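Long-range contacts in N-acetylglucosamine 2-epimerase (Xylella fastidiosa, PDB 3GT5), which probably acts as a sugar isomerase of the N-acylglucosamine 2-epimerase family, although its own substrate is not established: residues R56-Y61 with D75-G80; A121-L126 with L183-A188; W136-W141 with E191-E196; G215-H220 with R274-V279. All coordinates share one frame; numbering follows the deposited sequence.

Contact 1: R56-Y61 with D75-G80; sequences RFVFNY and DAVHHG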
loop_
_atom_site.group_PDB
_atom_site.type_symbol
_atom_site.label_atom_id
_atom_site.label_comp_id
_atom_site.label_asym_id
_atom_site.label_seq_id
_atom_site.Cartn_x
_atom_site.Cartn_y
_atom_site.Cartn_z
ATOM N N ARG A 56 -6.219 2.084 6.655
ATOM C CA ARG A 56 -5.889 2.952 5.524
ATOM C C ARG A 56 -6.617 4.287 5.618
ATOM O O ARG A 56 -6.074 5.312 5.227
ATOM C CB ARG A 56 -6.183 2.258 4.186
ATOM C CG ARG A 56 -5.067 1.272 3.798
ATOM C CD ARG A 56 -5.390 0.560 2.509
ATOM N NE ARG A 56 -4.357 -0.419 2.170
ATOM C CZ ARG A 56 -4.347 -1.121 1.030
ATOM N NH1 ARG A 56 -5.261 -0.888 0.100
ATOM N NH2 ARG A 56 -3.372 -1.999 0.792
ATOM N N PHE A 57 -7.859 4.287 6.107
ATOM C CA PHE A 57 -8.573 5.571 6.271
ATOM C C PHE A 57 -7.903 6.480 7.313
ATOM O O PHE A 57 -7.951 7.686 7.191
ATOM C CB PHE A 57 -10.014 5.376 6.683
ATOM C CG PHE A 57 -10.982 5.258 5.539
ATOM C CD1 PHE A 57 -11.193 6.322 4.669
ATOM C CD2 PHE A 57 -11.741 4.109 5.386
ATOM C CE1 PHE A 57 -12.115 6.209 3.622
ATOM C CE2 PHE A 57 -12.675 3.994 4.340
ATOM C CZ PHE A 57 -12.850 5.057 3.470
ATOM N N VAL A 58 -7.279 5.910 8.344
ATOM C CA VAL A 58 -6.467 6.730 9.264
ATOM C C VAL A 58 -5.310 7.395 8.519
ATOM O O VAL A 58 -5.050 8.578 8.697
ATOM C CB VAL A 58 -5.921 5.878 10.408
ATOM C CG1 VAL A 58 -4.830 6.613 11.245
ATOM C CG2 VAL A 58 -7.035 5.425 11.296
ATOM N N PHE A 59 -4.613 6.656 7.655
ATOM C CA PHE A 59 -3.580 7.246 6.793
ATOM C C PHE A 59 -4.151 8.404 5.935
ATOM O O PHE A 59 -3.546 9.475 5.898
ATOM C CB PHE A 59 -2.909 6.144 5.919
ATOM C CG PHE A 59 -2.000 6.652 4.859
ATOM C CD1 PHE A 59 -0.632 6.647 5.059
ATOM C CD2 PHE A 59 -2.503 7.080 3.627
ATOM C CE1 PHE A 59 0.238 7.079 4.063
ATOM C CE2 PHE A 59 -1.624 7.542 2.609
ATOM C CZ PHE A 59 -0.253 7.525 2.842
ATOM N N ASN A 60 -5.265 8.161 5.227
ATOM C CA ASN A 60 -5.920 9.129 4.317
ATOM C C ASN A 60 -6.031 10.451 5.079
ATOM O O ASN A 60 -5.634 11.515 4.610
ATOM C CB ASN A 60 -7.379 8.752 4.009
ATOM C CG ASN A 60 -7.578 7.698 2.926
ATOM O OD1 ASN A 60 -6.641 7.019 2.484
ATOM N ND2 ASN A 60 -8.862 7.588 2.452
ATOM N N TYR A 61 -6.614 10.367 6.253
ATOM C CA TYR A 61 -6.967 11.605 6.952
ATOM C C TYR A 61 -5.753 12.233 7.611
ATOM O O TYR A 61 -5.646 13.480 7.647
ATOM C CB TYR A 61 -8.045 11.319 7.969
ATOM C CG TYR A 61 -9.478 11.301 7.438
ATOM C CD1 TYR A 61 -10.119 12.487 7.129
ATOM C CD2 TYR A 61 -10.196 10.116 7.323
ATOM C CE1 TYR A 61 -11.396 12.508 6.658
ATOM C CE2 TYR A 61 -11.504 10.108 6.887
ATOM C CZ TYR A 61 -12.094 11.331 6.539
ATOM O OH TYR A 61 -13.416 11.398 6.144
ATOM N N ASP A 75 -9.880 15.296 13.588
ATOM C CA ASP A 75 -10.956 14.594 14.291
ATOM C C ASP A 75 -11.207 13.177 13.766
ATOM O O ASP A 75 -11.477 12.238 14.567
ATOM C CB ASP A 75 -12.271 15.362 14.176
ATOM C CG ASP A 75 -12.248 16.668 14.937
ATOM O OD1 ASP A 75 -11.370 16.836 15.809
ATOM O OD2 ASP A 75 -13.145 17.512 14.683
ATOM N N ALA A 76 -11.136 13.039 12.436
ATOM C CA ALA A 76 -11.352 11.745 11.792
ATOM C C ALA A 76 -10.202 10.779 12.081
ATOM O O ALA A 76 -10.460 9.584 12.206
ATOM C CB ALA A 76 -11.542 11.887 10.260
ATOM N N VAL A 77 -8.970 11.273 12.187
ATOM C CA VAL A 77 -7.814 10.427 12.619
ATOM C C VAL A 77 -8.098 9.809 13.997
ATOM O O VAL A 77 -7.946 8.575 14.191
ATOM C CB VAL A 77 -6.468 11.227 12.647
ATOM C CG1 VAL A 77 -5.318 10.428 13.344
ATOM C CG2 VAL A 77 -6.032 11.633 11.243
ATOM N N HIS A 78 -8.526 10.650 14.958
ATOM C CA HIS A 78 -8.918 10.144 16.309
ATOM C C HIS A 78 -10.061 9.100 16.290
ATOM O O HIS A 78 -9.969 8.036 16.892
ATOM C CB HIS A 78 -9.316 11.331 17.238
ATOM C CG HIS A 78 -8.143 12.096 17.785
ATOM N ND1 HIS A 78 -7.373 12.950 17.025
ATOM C CD2 HIS A 78 -7.606 12.132 19.033
ATOM C CE1 HIS A 78 -6.424 13.489 17.780
ATOM N NE2 HIS A 78 -6.545 13.004 18.999
ATOM N N HIS A 79 -11.123 9.397 15.554
ATOM C CA HIS A 79 -12.230 8.495 15.373
ATOM C C HIS A 79 -11.770 7.140 14.807
ATOM O O HIS A 79 -12.176 6.087 15.298
ATOM C CB HIS A 79 -13.252 9.190 14.437
ATOM C CG HIS A 79 -14.485 8.404 14.143
ATOM N ND1 HIS A 79 -15.599 8.424 14.970
ATOM C CD2 HIS A 79 -14.836 7.668 13.059
ATOM C CE1 HIS A 79 -16.546 7.668 14.438
ATOM N NE2 HIS A 79 -16.114 7.214 13.265
ATOM N N GLY A 80 -10.937 7.186 13.750
ATOM C CA GLY A 80 -10.440 5.970 13.110
ATOM C C GLY A 80 -9.548 5.148 14.010
ATOM O O GLY A 80 -9.631 3.913 14.025
#
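Val58 and Gly80 meet where helix 51-68 and helix 71-88, consecutive in the chain, pack side by side as an antiparallel helical hairpin, the building block of the (alpha/alpha)6 barrel known for this epimerase family. Their short segments run at 164° to each other, with axes 8.6 Å apart. Val58 holds CG1 anti to its backbone N (chi1 168°), which leaves CG2 beside that nitrogen. CG2 settles on bare main chain, 3.7 Å from Gly80 C, because Gly80 has no side chain to block it. The other methyl of Val58, CG1, meets Val77 CG1 at 4.4 Å, while Ala121 of helix 112-127 packs against Val58. Phe59 points away from helix 71-88, and its ring packs on Leu120 of helix 112-127. One turn on from Val58, Tyr61 turns back to the partner helix. Its backbone and CB receive the second methyl of Val77, CG2 lying 3.7 Å from Tyr61 C. The phenol OH is bonded to His23 ND1, which anchors the far end of the ring. Over the middle of one face sits Ala76 CB, 3.4 Å from the ring centroid and 7° off its normal, a CH-pi contact nearly equidistant from the six ring carbons.

Contact 2: A121-L126 with L183-A188; sequences AYSCGL and LAAYEA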
loop_
_atom_site.group_PDB
_atom_site.type_symbol
_atom_site.label_atom_id
_atom_site.label_comp_id
_atom_site.label_asym_id
_atom_site.label_seq_id
_atom_site.Cartn_x
_atom_site.Cartn_y
_atom_site.Cartn_z
ATOM N N ALA A 121 -0.906 3.016 10.626
ATOM C CA ALA A 121 -1.944 3.884 11.214
ATOM C C ALA A 121 -1.399 4.544 12.508
ATOM O O ALA A 121 -1.613 5.743 12.780
ATOM C CB ALA A 121 -3.243 3.122 11.500
ATOM N N TYR A 122 -0.727 3.760 13.339
ATOM C CA TYR A 122 -0.197 4.328 14.599
ATOM C C TYR A 122 0.910 5.356 14.321
ATOM O O TYR A 122 0.997 6.382 15.034
ATOM C CB TYR A 122 0.312 3.215 15.527
ATOM C CG TYR A 122 -0.752 2.297 16.106
ATOM C CD1 TYR A 122 -2.099 2.690 16.252
ATOM C CD2 TYR A 122 -0.410 1.024 16.579
ATOM C CE1 TYR A 122 -3.059 1.836 16.764
ATOM C CE2 TYR A 122 -1.376 0.183 17.151
ATOM C CZ TYR A 122 -2.692 0.601 17.253
ATOM O OH TYR A 122 -3.652 -0.231 17.787
ATOM N N SER A 123 1.747 5.114 13.304
ATOM C CA SER A 123 2.817 6.070 12.939
ATOM C C SER A 123 2.187 7.388 12.463
ATOM O O SER A 123 2.636 8.480 12.851
ATOM C CB SER A 123 3.701 5.505 11.833
ATOM O OG SER A 123 4.298 4.353 12.321
ATOM N N CYS A 124 1.127 7.267 11.669
ATOM C CA CYS A 124 0.343 8.443 11.283
ATOM C C CYS A 124 -0.228 9.183 12.498
ATOM O O CYS A 124 -0.169 10.435 12.535
ATOM C CB CYS A 124 -0.793 8.074 10.342
ATOM S SG CYS A 124 -0.216 7.629 8.708
ATOM N N GLY A 125 -0.758 8.447 13.475
ATOM C CA GLY A 125 -1.247 9.037 14.716
ATOM C C GLY A 125 -0.188 9.860 15.437
ATOM O O GLY A 125 -0.482 10.981 15.913
ATOM N N LEU A 126 1.036 9.340 15.544
ATOM C CA LEU A 126 2.114 10.097 16.185
ATOM C C LEU A 126 2.488 11.344 15.357
ATOM O O LEU A 126 2.727 12.414 15.937
ATOM C CB LEU A 126 3.335 9.182 16.429
ATOM C CG LEU A 126 4.528 9.749 17.188
ATOM C CD1 LEU A 126 4.080 10.292 18.563
ATOM C CD2 LEU A 126 5.607 8.706 17.321
ATOM N N LEU A 183 9.344 2.536 7.712
ATOM C CA LEU A 183 9.770 3.848 7.278
ATOM C C LEU A 183 8.900 4.956 7.882
ATOM O O LEU A 183 9.425 5.962 8.386
ATOM C CB LEU A 183 9.798 3.943 5.756
ATOM C CG LEU A 183 10.887 3.159 5.033
ATOM C CD1 LEU A 183 10.573 2.989 3.512
ATOM C CD2 LEU A 183 12.259 3.791 5.268
ATOM N N ALA A 184 7.577 4.784 7.841
ATOM C CA ALA A 184 6.651 5.729 8.484
ATOM C C ALA A 184 6.913 5.864 9.997
ATOM O O ALA A 184 6.865 6.977 10.544
ATOM C CB ALA A 184 5.230 5.312 8.244
ATOM N N ALA A 185 7.195 4.730 10.655
ATOM C CA ALA A 185 7.441 4.679 12.110
ATOM C C ALA A 185 8.704 5.488 12.430
ATOM O O ALA A 185 8.756 6.229 13.454
ATOM C CB ALA A 185 7.575 3.220 12.577
ATOM N N TYR A 186 9.722 5.324 11.582
ATOM C CA TYR A 186 10.967 6.080 11.723
ATOM C C TYR A 186 10.729 7.575 11.544
ATOM O O TYR A 186 11.225 8.394 12.323
ATOM C CB TYR A 186 12.010 5.635 10.720
ATOM C CG TYR A 186 13.226 6.535 10.665
ATOM C CD1 TYR A 186 14.134 6.555 11.710
ATOM C CD2 TYR A 186 13.460 7.383 9.570
ATOM C CE1 TYR A 186 15.261 7.398 11.670
ATOM C CE2 TYR A 186 14.595 8.209 9.528
ATOM C CZ TYR A 186 15.477 8.207 10.579
ATOM O OH TYR A 186 16.602 9.011 10.507
ATOM N N GLU A 187 9.967 7.916 10.512
ATOM C CA GLU A 187 9.694 9.317 10.203
ATOM C C GLU A 187 8.938 9.961 11.357
ATOM O O GLU A 187 9.193 11.125 11.702
ATOM C CB GLU A 187 8.899 9.431 8.896
ATOM C CG GLU A 187 9.689 9.098 7.662
ATOM C CD GLU A 187 8.836 9.005 6.416
ATOM O OE1 GLU A 187 7.586 8.944 6.514
ATOM O OE2 GLU A 187 9.426 8.982 5.311
ATOM N N ALA A 188 8.061 9.207 11.987
ATOM C CA ALA A 188 7.214 9.714 13.100
ATOM C C ALA A 188 7.949 9.798 14.433
ATOM O O ALA A 188 7.734 10.745 15.172
ATOM C CB ALA A 188 5.992 8.890 13.238
#
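Ser123 presses its side chain onto the backbone of Ala184 and Ala185, joining helix 112-127 to helix 172-189. The two segments run parallel at 17° with axes 8.5 Å apart, as expected for neighbouring helices of one ring in an (alpha/alpha)6 barrel. Small residues make this spacing possible: the CA atoms of Ser123 and Ala185 are 4.9 Å apart. The serine points toward the other helix, and its two side-chain atoms divide the work. CB lies against the peptide after Ala184, 3.7 Å from Ala184 C, whereas OG, beside its own backbone N (chi1 -62°), reaches 3.2 Å from Ala185 CA. OG is bonded to Met119 O, one turn back in its own helix, which satisfies the buried hydroxyl. Ala188 likewise points toward helix 112-127, and its CB comes within 3.4 Å of Ser123 O. Leu126 approaches that alanine from the next turn. Its CD2 methyl stands 3.6 Å from Ala188 O and 4.1 Å from Ala188 CB.

Contact 3: W136-W141 with E191-E196; sequences WMDETW and EQRYLE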
loop_
_atom_site.group_PDB
_atom_site.type_symbol
_atom_site.label_atom_id
_atom_site.label_comp_id
_atom_site.label_asym_id
_atom_site.label_seq_id
_atom_site.Cartn_x
_atom_site.Cartn_y
_atom_site.Cartn_z
ATOM N N TRP A 136 1.849 2.788 21.396
ATOM C CA TRP A 136 1.106 1.800 20.595
ATOM C C TRP A 136 2.011 1.183 19.548
ATOM O O TRP A 136 1.884 -0.019 19.244
ATOM C CB TRP A 136 -0.085 2.445 19.877
ATOM C CG TRP A 136 -1.074 3.134 20.744
ATOM C CD1 TRP A 136 -1.301 2.929 22.085
ATOM C CD2 TRP A 136 -2.001 4.149 20.326
ATOM N NE1 TRP A 136 -2.299 3.773 22.521
ATOM C CE2 TRP A 136 -2.732 4.540 21.462
ATOM C CE3 TRP A 136 -2.263 4.779 19.096
ATOM C CZ2 TRP A 136 -3.745 5.524 21.408
ATOM C CZ3 TRP A 136 -3.263 5.769 19.040
ATOM C CH2 TRP A 136 -3.981 6.128 20.192
ATOM N N MET A 137 2.912 2.013 18.989
ATOM C CA MET A 137 3.947 1.559 18.038
ATOM C C MET A 137 4.882 0.564 18.719
ATOM O O MET A 137 5.215 -0.498 18.176
ATOM C CB MET A 137 4.745 2.735 17.423
ATOM C CG MET A 137 3.920 3.764 16.607
ATOM S SD MET A 137 4.611 5.406 16.358
ATOM C CE MET A 137 6.055 4.962 15.470
ATOM N N ASP A 138 5.330 0.909 19.928
ATOM C CA ASP A 138 6.204 0.009 20.659
ATOM C C ASP A 138 5.486 -1.320 20.983
ATOM O O ASP A 138 6.073 -2.391 20.831
ATOM C CB ASP A 138 6.799 0.683 21.910
ATOM C CG ASP A 138 7.693 -0.260 22.687
ATOM O OD1 ASP A 138 8.646 -0.868 22.108
ATOM O OD2 ASP A 138 7.368 -0.462 23.877
ATOM N N GLU A 139 4.210 -1.267 21.345
ATOM C CA GLU A 139 3.398 -2.472 21.639
ATOM C C GLU A 139 3.294 -3.336 20.396
ATOM O O GLU A 139 3.397 -4.563 20.498
ATOM C CB GLU A 139 2.009 -2.022 22.095
ATOM C CG GLU A 139 0.823 -3.009 22.204
ATOM C CD GLU A 139 -0.486 -2.222 22.131
ATOM O OE1 GLU A 139 -1.033 -2.041 20.996
ATOM O OE2 GLU A 139 -0.894 -1.660 23.185
ATOM N N THR A 140 3.129 -2.688 19.224
ATOM C CA THR A 140 3.000 -3.431 17.951
ATOM C C THR A 140 4.359 -4.049 17.577
ATOM O O THR A 140 4.414 -5.205 17.171
ATOM C CB THR A 140 2.487 -2.511 16.844
ATOM O OG1 THR A 140 1.268 -1.898 17.278
ATOM C CG2 THR A 140 2.242 -3.296 15.517
ATOM N N TRP A 141 5.440 -3.302 17.750
ATOM C CA TRP A 141 6.799 -3.847 17.539
ATOM C C TRP A 141 6.992 -5.119 18.423
ATOM O O TRP A 141 7.477 -6.173 17.957
ATOM C CB TRP A 141 7.856 -2.785 17.874
ATOM C CG TRP A 141 9.268 -3.301 17.850
ATOM C CD1 TRP A 141 9.929 -3.899 18.897
ATOM C CD2 TRP A 141 10.179 -3.316 16.755
ATOM N NE1 TRP A 141 11.177 -4.258 18.515
ATOM C CE2 TRP A 141 11.368 -3.902 17.213
ATOM C CE3 TRP A 141 10.136 -2.833 15.429
ATOM C CZ2 TRP A 141 12.483 -4.071 16.401
ATOM C CZ3 TRP A 141 11.242 -2.994 14.638
ATOM C CH2 TRP A 141 12.408 -3.596 15.123
ATOM N N GLU A 191 13.159 6.746 15.853
ATOM C CA GLU A 191 13.887 5.570 16.376
ATOM C C GLU A 191 14.597 4.819 15.266
ATOM O O GLU A 191 13.944 4.312 14.311
ATOM C CB GLU A 191 12.963 4.655 17.136
ATOM C CG GLU A 191 12.287 5.311 18.331
ATOM C CD GLU A 191 11.317 4.402 19.049
ATOM O OE1 GLU A 191 10.304 4.919 19.585
ATOM O OE2 GLU A 191 11.551 3.176 19.109
ATOM N N GLN A 192 15.906 4.640 15.434
ATOM C CA GLN A 192 16.739 3.985 14.474
ATOM C C GLN A 192 16.312 2.559 14.204
ATOM O O GLN A 192 16.501 2.103 13.051
ATOM C CB GLN A 192 18.240 3.996 14.904
ATOM C CG GLN A 192 19.253 3.717 13.751
ATOM C CD GLN A 192 19.261 4.778 12.667
ATOM O OE1 GLN A 192 18.713 5.902 12.860
ATOM N NE2 GLN A 192 19.882 4.455 11.507
ATOM N N ARG A 193 15.777 1.869 15.206
ATOM C CA ARG A 193 15.443 0.436 15.018
ATOM C C ARG A 193 14.440 0.247 13.882
ATOM O O ARG A 193 14.474 -0.757 13.160
ATOM C CB ARG A 193 14.939 -0.234 16.283
ATOM C CG ARG A 193 13.504 0.122 16.732
ATOM C CD ARG A 193 13.211 -0.441 18.109
ATOM N NE ARG A 193 11.834 -0.095 18.501
ATOM C CZ ARG A 193 11.207 -0.555 19.567
ATOM N NH1 ARG A 193 11.812 -1.377 20.403
ATOM N NH2 ARG A 193 9.954 -0.160 19.807
ATOM N N TYR A 194 13.510 1.180 13.765
ATOM C CA TYR A 194 12.523 1.087 12.692
ATOM C C TYR A 194 13.102 1.250 11.318
ATOM O O TYR A 194 12.734 0.485 10.421
ATOM C CB TYR A 194 11.402 2.113 12.915
ATOM C CG TYR A 194 10.674 1.972 14.191
ATOM C CD1 TYR A 194 10.251 0.727 14.667
ATOM C CD2 TYR A 194 10.372 3.097 14.957
ATOM C CE1 TYR A 194 9.551 0.598 15.824
ATOM C CE2 TYR A 194 9.645 2.979 16.115
ATOM C CZ TYR A 194 9.235 1.721 16.563
ATOM O OH TYR A 194 8.478 1.581 17.729
ATOM N N LEU A 195 13.994 2.238 11.133
ATOM C CA LEU A 195 14.665 2.451 9.855
ATOM C C LEU A 195 15.546 1.252 9.469
ATOM O O LEU A 195 15.577 0.813 8.301
ATOM C CB LEU A 195 15.514 3.718 9.919
ATOM C CG LEU A 195 16.294 4.078 8.683
ATOM C CD1 LEU A 195 15.342 4.223 7.423
ATOM C CD2 LEU A 195 17.200 5.380 8.950
ATOM N N GLU A 196 16.230 0.703 10.484
ATOM C CA GLU A 196 17.121 -0.412 10.244
ATOM C C GLU A 196 16.340 -1.697 9.896
ATOM O O GLU A 196 16.770 -2.478 9.031
ATOM C CB GLU A 196 18.054 -0.623 11.419
ATOM C CG GLU A 196 19.003 0.603 11.596
ATOM C CD GLU A 196 20.178 0.751 10.636
ATOM O OE1 GLU A 196 20.446 -0.123 9.771
ATOM O OE2 GLU A 196 20.876 1.807 10.758
HETATM O O HOH W 1 10.702 -2.293 22.812
#
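Arg193 lays its side chain across one face of the Trp141 indole and ends at Asp138. From CB the chain leaves with CG between the backbone N and the carbonyl carbon (chi1 74°), then runs extended to NE. CG skirts the rim of the indole, 4.2 Å from Trp141 CH2. CD stands over the six-membered ring in a CH-pi contact, 4.2 Å from its centroid, and NE follows above the middle of the indole. CZ reaches the five-membered ring, 3.7 Å from its centroid, guanidinium and indole stacked with planes 15° apart, a cation-pi pair. In this (alpha/alpha)6 barrel the segments of helix 133-147 and helix 192-211 keep their axes 12.7 Å apart, and long side chains bridge the gap. Glu191 OE2 lies over the opposite guanidinium face, interacting through charge alone. NH1 donates to a water that donates to Asp138 OD1. NH2 gives a nearly straight (172°) 2.7 Å bond to the anti lone pair of Asp138 OD1, part of a salt bridge. It also donates to Tyr194 OH at 3.1 Å. Tyr194 supplies the edge of an offset edge-to-face pair with Trp141, whose CE3 lies near the tyrosine plane, 3.5 Å from Tyr194 CE1.

Contact 4: G215-H220 with R274-V279; sequences GLVWEH and RSLFDV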
loop_
_atom_site.group_PDB
_atom_site.type_symbol
_atom_site.label_atom_id
_atom_site.label_comp_id
_atom_site.label_asym_id
_atom_site.label_seq_id
_atom_site.Cartn_x
_atom_site.Cartn_y
_atom_site.Cartn_z
ATOM N N GLY A 215 15.656 -11.863 -10.828
ATOM C CA GLY A 215 15.822 -10.442 -10.594
ATOM C C GLY A 215 14.570 -9.630 -10.339
ATOM O O GLY A 215 14.656 -8.385 -10.203
ATOM N N LEU A 216 13.407 -10.281 -10.303
ATOM C CA LEU A 216 12.156 -9.634 -9.899
ATOM C C LEU A 216 11.642 -10.311 -8.644
ATOM O O LEU A 216 12.070 -11.417 -8.319
ATOM C CB LEU A 216 11.102 -9.700 -11.001
ATOM C CG LEU A 216 11.391 -8.906 -12.278
ATOM C CD1 LEU A 216 10.184 -9.081 -13.215
ATOM C CD2 LEU A 216 11.631 -7.426 -12.001
ATOM N N VAL A 217 10.749 -9.642 -7.920
ATOM C CA VAL A 217 10.217 -10.148 -6.669
ATOM C C VAL A 217 8.930 -10.949 -6.918
ATOM O O VAL A 217 7.900 -10.401 -7.308
ATOM C CB VAL A 217 9.947 -9.004 -5.654
ATOM C CG1 VAL A 217 9.362 -9.532 -4.345
ATOM C CG2 VAL A 217 11.233 -8.156 -5.420
ATOM N N TRP A 218 9.008 -12.249 -6.702
ATOM C CA TRP A 218 7.852 -13.136 -6.730
ATOM C C TRP A 218 7.096 -13.027 -5.405
ATOM O O TRP A 218 7.691 -12.657 -4.375
ATOM C CB TRP A 218 8.354 -14.574 -6.969
ATOM C CG TRP A 218 7.292 -15.584 -7.165
ATOM C CD1 TRP A 218 6.884 -16.520 -6.257
ATOM C CD2 TRP A 218 6.500 -15.806 -8.351
ATOM N NE1 TRP A 218 5.880 -17.288 -6.787
ATOM C CE2 TRP A 218 5.626 -16.885 -8.065
ATOM C CE3 TRP A 218 6.444 -15.200 -9.626
ATOM C CZ2 TRP A 218 4.684 -17.362 -8.991
ATOM C CZ3 TRP A 218 5.522 -15.683 -10.563
ATOM C CH2 TRP A 218 4.668 -16.759 -10.244
ATOM N N GLU A 219 5.795 -13.306 -5.394
ATOM C CA GLU A 219 4.970 -13.071 -4.218
ATOM C C GLU A 219 5.051 -14.147 -3.156
ATOM O O GLU A 219 4.999 -13.843 -1.960
ATOM C CB GLU A 219 3.502 -12.939 -4.586
ATOM C CG GLU A 219 3.165 -11.778 -5.494
ATOM C CD GLU A 219 3.359 -10.426 -4.854
ATOM O OE1 GLU A 219 3.022 -10.239 -3.660
ATOM O OE2 GLU A 219 3.898 -9.523 -5.550
ATOM N N HIS A 220 5.140 -15.409 -3.586
ATOM C CA HIS A 220 4.844 -16.562 -2.714
ATOM C C HIS A 220 6.016 -17.508 -2.505
ATOM O O HIS A 220 6.732 -17.817 -3.422
ATOM C CB HIS A 220 3.721 -17.371 -3.328
ATOM C CG HIS A 220 2.575 -16.539 -3.756
ATOM N ND1 HIS A 220 1.930 -15.686 -2.886
ATOM C CD2 HIS A 220 1.977 -16.384 -4.959
ATOM C CE1 HIS A 220 0.940 -15.081 -3.526
ATOM N NE2 HIS A 220 0.953 -15.479 -4.785
ATOM N N ARG A 274 16.219 0.838 -9.930
ATOM C CA ARG A 274 16.179 1.015 -11.412
ATOM C C ARG A 274 15.941 -0.331 -12.114
ATOM O O ARG A 274 15.145 -0.416 -13.053
ATOM C CB ARG A 274 17.472 1.681 -11.920
ATOM C CG ARG A 274 17.661 3.095 -11.399
ATOM C CD ARG A 274 18.807 3.811 -12.092
ATOM N NE ARG A 274 18.491 3.981 -13.511
ATOM C CZ ARG A 274 19.068 4.867 -14.327
ATOM N NH1 ARG A 274 20.013 5.679 -13.873
ATOM N NH2 ARG A 274 18.693 4.916 -15.607
ATOM N N SER A 275 16.586 -1.392 -11.639
ATOM C CA SER A 275 16.423 -2.731 -12.249
ATOM C C SER A 275 14.971 -3.215 -12.115
ATOM O O SER A 275 14.398 -3.790 -13.059
ATOM C CB SER A 275 17.416 -3.767 -11.665
ATOM O OG SER A 275 17.038 -4.241 -10.348
ATOM N N LEU A 276 14.368 -2.989 -10.942
ATOM C CA LEU A 276 13.003 -3.436 -10.716
ATOM C C LEU A 276 12.005 -2.657 -11.588
ATOM O O LEU A 276 11.089 -3.236 -12.227
ATOM C CB LEU A 276 12.613 -3.255 -9.243
ATOM C CG LEU A 276 13.364 -4.211 -8.286
ATOM C CD1 LEU A 276 13.047 -3.924 -6.794
ATOM C CD2 LEU A 276 13.076 -5.711 -8.615
ATOM N N PHE A 277 12.172 -1.341 -11.575
ATOM C CA PHE A 277 11.236 -0.467 -12.284
ATOM C C PHE A 277 11.338 -0.720 -13.819
ATOM O O PHE A 277 10.306 -0.924 -14.475
ATOM C CB PHE A 277 11.504 0.986 -11.967
ATOM C CG PHE A 277 10.593 1.949 -12.705
ATOM C CD1 PHE A 277 9.499 2.483 -12.071
ATOM C CD2 PHE A 277 10.829 2.303 -14.023
ATOM C CE1 PHE A 277 8.629 3.354 -12.702
ATOM C CE2 PHE A 277 9.954 3.192 -14.676
ATOM C CZ PHE A 277 8.864 3.711 -14.009
ATOM N N ASP A 278 12.557 -0.746 -14.348
ATOM C CA ASP A 278 12.787 -0.757 -15.817
ATOM C C ASP A 278 12.213 -2.034 -16.390
ATOM O O ASP A 278 11.495 -2.002 -17.386
ATOM C CB ASP A 278 14.280 -0.657 -16.189
ATOM C CG ASP A 278 14.937 0.685 -15.787
ATOM O OD1 ASP A 278 14.259 1.650 -15.340
ATOM O OD2 ASP A 278 16.188 0.741 -15.894
ATOM N N VAL A 279 12.519 -3.161 -15.762
ATOM C CA VAL A 279 12.001 -4.445 -16.213
ATOM C C VAL A 279 10.494 -4.543 -16.076
ATOM O O VAL A 279 9.810 -4.975 -17.029
ATOM C CB VAL A 279 12.668 -5.617 -15.457
ATOM C CG1 VAL A 279 11.956 -6.936 -15.775
ATOM C CG2 VAL A 279 14.135 -5.656 -15.818
HETATM O O HOH W 2 16.945 -6.895 -9.694
HETATM O O HOH W 3 15.133 -6.877 -12.803
#
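Gly215 O is gripped by two waters, and both lead to Ser275 on the facing helix. The first donates to Gly215 O at 2.8 Å and to Ser275 OG at 2.7 Å. The second donates to Gly215 O at 3.0 Å and, over a longer 3.2 Å, to Ser275 O. Ser275 OG is also bonded to Val272 O, one turn earlier, so the hydroxyl that receives the first water is itself held in place. Beside these water bridges the contact is apolar. At its phi of 93° a CB on Gly215 would jam against the carbonyl O of the preceding residue. Leu216, next in the loop after helix 192-211, packs on helix 269-284, one of the helices of the (alpha/alpha)6 barrel. It sets both methyls about Val279 CG1, with Leu216 CD1 and CD2 each 3.8 Å away. Leu276 sends CD2 into the angle between backbone and side chain of the loop: it lies 3.5 Å from Gly215 O and 4.1 Å from Leu216 CD2, with Val217 CG2 at the longer 4.4 Å. Gln250 of helix 247-263 touches both Leu216 and Leu276, and its OE1 is bonded to Val217 N. The chemistry is therefore divided: methyl packing seats the loop on the helix, while direction-specific bonding to Ser275 passes entirely through water.

Overall arrangement
Contacts 1 and 2 are buried, contact 4 is buried but edged by water, and contact 3 is partly buried. Contact 1 joins chain neighbours antiparallel, whereas contacts 2 and 3 join two successive helix pairs: 112-127 meets 172-189, and their followers 133-147 and 192-211 meet further from the chain centre. Contacts 2 and 3 touch, Leu126 CD2 packing on Met137 SD, and contact 1 abuts contact 2 through Phe59 CD1 and Cys124 SG. Gly80 and Ala76 in contact 1, and serine and alanines in contact 2, go with axes under 9 Å apart, while charged and aromatic groups span contact 3. Contact 4, about 32 Å from contact 1 centre to centre, seats a loop on a helix.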